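Local coordinates for protein putative cell surface hydrolase (Lactobacillus plantarum, PDB 3LP5) that probably hydrolyses an as yet unidentified substrate at the cell surface, using an alpha/beta-hydrolase fold, at residues A[8-13]-A[102-108]. Sequence-based numbering, arbitrary orientation.
Sequences IMVPGS and ALGHSNG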
ATOM      1  N   ILE A   8       5.928  -4.675   3.956  1.00 10.90           N
ATOM      2  CA  ILE A   8       5.845  -5.121   2.544  1.00 11.68           C
ATOM      3  C   ILE A   8       5.198  -4.061   1.635  1.00 12.74           C
ATOM      4  O   ILE A   8       4.119  -3.615   1.925  1.00 11.97           O
ATOM      5  CB  ILE A   8       5.122  -6.490   2.442  1.00 12.34           C
ATOM      6  CG1 ILE A   8       5.805  -7.475   3.419  1.00 12.10           C
ATOM      7  CG2 ILE A   8       5.180  -7.018   0.992  1.00  9.35           C
ATOM      8  CD1 ILE A   8       5.089  -8.874   3.674  1.00 11.96           C
ATOM      9  N   MET A   9       5.921  -3.592   0.605  1.00 12.87           N
ATOM     10  CA  MET A   9       5.510  -2.414  -0.169  1.00 13.57           C
ATOM     11  C   MET A   9       5.276  -2.819  -1.612  1.00 13.78           C
ATOM     12  O   MET A   9       6.108  -3.523  -2.222  1.00 12.70           O
ATOM     13  CB  MET A   9       6.576  -1.303  -0.122  1.00 13.28           C
ATOM     14  CG  MET A   9       7.122  -0.948   1.379  1.00 15.55           C
ATOM     15  SD  MET A   9       8.578   0.186   1.347  1.00 19.53           S
ATOM     16  CE  MET A   9       9.841  -1.068   1.427  1.00 26.45           C
ATOM     17  N   VAL A  10       4.158  -2.366  -2.173  1.00 13.61           N
ATOM     18  CA  VAL A  10       3.732  -2.765  -3.519  1.00 12.62           C
ATOM     19  C   VAL A  10       3.395  -1.514  -4.275  1.00 13.98           C
ATOM     20  O   VAL A  10       2.520  -0.724  -3.866  1.00 14.08           O
ATOM     21  CB  VAL A  10       2.440  -3.655  -3.510  1.00 13.54           C
ATOM     22  CG1 VAL A  10       2.013  -3.999  -4.961  1.00 10.88           C
ATOM     23  CG2 VAL A  10       2.698  -4.966  -2.726  1.00 13.96           C
ATOM     24  N   PRO A  11       4.109  -1.294  -5.364  1.00 13.28           N
ATOM     25  CA  PRO A  11       3.937  -0.063  -6.083  1.00 13.93           C
ATOM     26  C   PRO A  11       2.859  -0.223  -7.179  1.00 13.75           C
ATOM     27  O   PRO A  11       2.202  -1.240  -7.234  1.00 13.41           O
ATOM     28  CB  PRO A  11       5.342   0.172  -6.666  1.00 12.97           C
ATOM     29  CG  PRO A  11       5.784  -1.263  -7.084  1.00 13.69           C
ATOM     30  CD  PRO A  11       5.200  -2.130  -5.908  1.00 13.41           C
ATOM     31  N   GLY A  12       2.623   0.812  -7.966  1.00 15.18           N
ATOM     32  CA  GLY A  12       1.608   0.821  -9.010  1.00 16.86           C
ATOM     33  C   GLY A  12       2.222   0.733 -10.400  1.00 18.76           C
ATOM     34  O   GLY A  12       3.244   0.086 -10.606  1.00 18.08           O
ATOM     35  N   SER A  13       1.618   1.413 -11.363  1.00 20.05           N
ATOM     36  CA  SER A  13       2.111   1.370 -12.732  1.00 21.40           C
ATOM     37  C   SER A  13       3.349   2.242 -12.967  1.00 20.66           C
ATOM     38  O   SER A  13       3.767   3.001 -12.082  1.00 20.22           O
ATOM     39  CB  SER A  13       0.983   1.784 -13.662  1.00 22.06           C
ATOM     40  OG  SER A  13       0.592   3.107 -13.368  1.00 27.26           O
ATOM     41  N   ALA A 102       1.749  -3.375   5.617  1.00 13.16           N
ATOM     42  CA  ALA A 102       1.657  -3.283   4.167  1.00 12.21           C
ATOM     43  C   ALA A 102       1.543  -1.840   3.726  1.00 12.21           C
ATOM     44  O   ALA A 102       0.808  -1.060   4.343  1.00 10.04           O
ATOM     45  CB  ALA A 102       0.454  -4.101   3.696  1.00 10.81           C
ATOM     46  N   LEU A 103       2.299  -1.480   2.662  1.00 11.86           N
ATOM     47  CA  LEU A 103       2.164  -0.207   2.010  1.00 12.22           C
ATOM     48  C   LEU A 103       1.804  -0.482   0.552  1.00 11.90           C
ATOM     49  O   LEU A 103       2.515  -1.234  -0.131  1.00 13.01           O
ATOM     50  CB  LEU A 103       3.465   0.601   2.052  1.00 11.69           C
ATOM     51  CG  LEU A 103       3.445   1.962   1.350  1.00 13.60           C
ATOM     52  CD1 LEU A 103       2.623   3.001   2.049  1.00 13.44           C
ATOM     53  CD2 LEU A 103       4.841   2.589   1.153  1.00 13.55           C
ATOM     54  N   GLY A 104       0.743   0.151   0.062  1.00 11.99           N
ATOM     55  CA  GLY A 104       0.332   0.044  -1.356  1.00 12.09           C
ATOM     56  C   GLY A 104       0.294   1.416  -2.002  1.00 14.46           C
ATOM     57  O   GLY A 104      -0.470   2.318  -1.583  1.00 14.55           O
ATOM     58  N   HIS A 105       1.113   1.614  -3.032  1.00 13.41           N
ATOM     59  CA  HIS A 105       1.099   2.893  -3.708  1.00 13.82           C
ATOM     60  C   HIS A 105       0.279   2.779  -4.973  1.00 13.41           C
ATOM     61  O   HIS A 105       0.464   1.858  -5.765  1.00 12.25           O
ATOM     62  CB  HIS A 105       2.530   3.375  -4.031  1.00 14.49           C
ATOM     63  CG  HIS A 105       2.560   4.693  -4.734  1.00 20.44           C
ATOM     64  ND1 HIS A 105       3.383   4.948  -5.805  1.00 23.71           N
ATOM     65  CD2 HIS A 105       1.844   5.832  -4.533  1.00 26.97           C
ATOM     66  CE1 HIS A 105       3.180   6.182  -6.240  1.00 29.00           C
ATOM     67  NE2 HIS A 105       2.248   6.744  -5.484  1.00 30.53           N
ATOM     68  N   SER A 106      -0.655   3.708  -5.153  1.00 13.68           N
ATOM     69  CA  SER A 106      -1.418   3.762  -6.406  1.00 14.38           C
ATOM     70  C   SER A 106      -2.137   2.407  -6.576  1.00 13.83           C
ATOM     71  O   SER A 106      -2.756   1.960  -5.635  1.00 13.36           O
ATOM     72  CB  SER A 106      -0.464   4.125  -7.571  1.00 15.84           C
ATOM     73  OG  SER A 106      -1.107   4.019  -8.846  1.00 21.20           O
ATOM     74  N   ASN A 107      -2.042   1.731  -7.722  1.00 14.40           N
ATOM     75  CA  ASN A 107      -2.681   0.403  -7.866  1.00 13.81           C
ATOM     76  C   ASN A 107      -2.201  -0.601  -6.831  1.00 12.76           C
ATOM     77  O   ASN A 107      -2.879  -1.582  -6.515  1.00 12.52           O
ATOM     78  CB  ASN A 107      -2.375  -0.162  -9.238  1.00 14.23           C
ATOM     79  CG  ASN A 107      -3.116   0.557 -10.364  1.00 18.51           C
ATOM     80  OD1 ASN A 107      -4.010   1.328 -10.139  1.00 17.54           O
ATOM     81  ND2 ASN A 107      -2.697   0.304 -11.588  1.00 23.60           N
ATOM     82  N   GLY A 108      -1.026  -0.385  -6.276  1.00 12.86           N
ATOM     83  CA  GLY A 108      -0.544  -1.285  -5.209  1.00 11.40           C
ATOM     84  C   GLY A 108      -1.549  -1.411  -4.063  1.00 12.01           C
ATOM     85  O   GLY A 108      -1.680  -2.484  -3.429  1.00 10.65           O
TER
HETATM   86  O   HOH W   1       3.890   3.340  -7.832  1.00 23.13           O
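Strands 8-10 and 102-105 are parallel neighbours in the central sheet, their axes 4.7 Å apart and inclined by 11°. Ile8 O accepts from Leu103 N at 2.9 Å (N-H...O angle 168°), and Ala102 CA approaches the same Ile8 O at 3.3 Å as a CA-H...O contact. Met9 faces the other side of the sheet, where its CG lies 4.0 Å from Leu103 CB; the rest of its side chain leads away, meeting strand 62-67 and helix 17-30. Val10 bonds both ways: Val10 N donates to Leu103 O (2.9 Å, 153°) and Val10 O accepts from His105 N (2.9 Å, 166°). Gly108 CA also comes within 3.4 Å of Val10 O; a CB there would fall 1.9 Å from that oxygen, so the close approach depends on glycine. At Pro11 the pairing ends. Gly12 N sits 3.3 Å from His105 O at a poor angle and instead donates to a water at 2.8 Å, which also lies 2.6 Å from His105 ND1. Ser13 CB approaches Asn107 ND2 loosely (4.5 Å); Ser13 OG and Asn107 ND2 each bond weakly to Asp72 OD2. Residues 104-108, Gly-His-Ser-Asn-Gly, fit a GxSxG nucleophile elbow: Ser106 has the strained phi/psi of 59/-130 between strand and helix. The chemistry thus implies three backbone hydrogen bonds running up to the turn that carries Ser106, the probable nucleophile, with the Gly12 amide engaged by water.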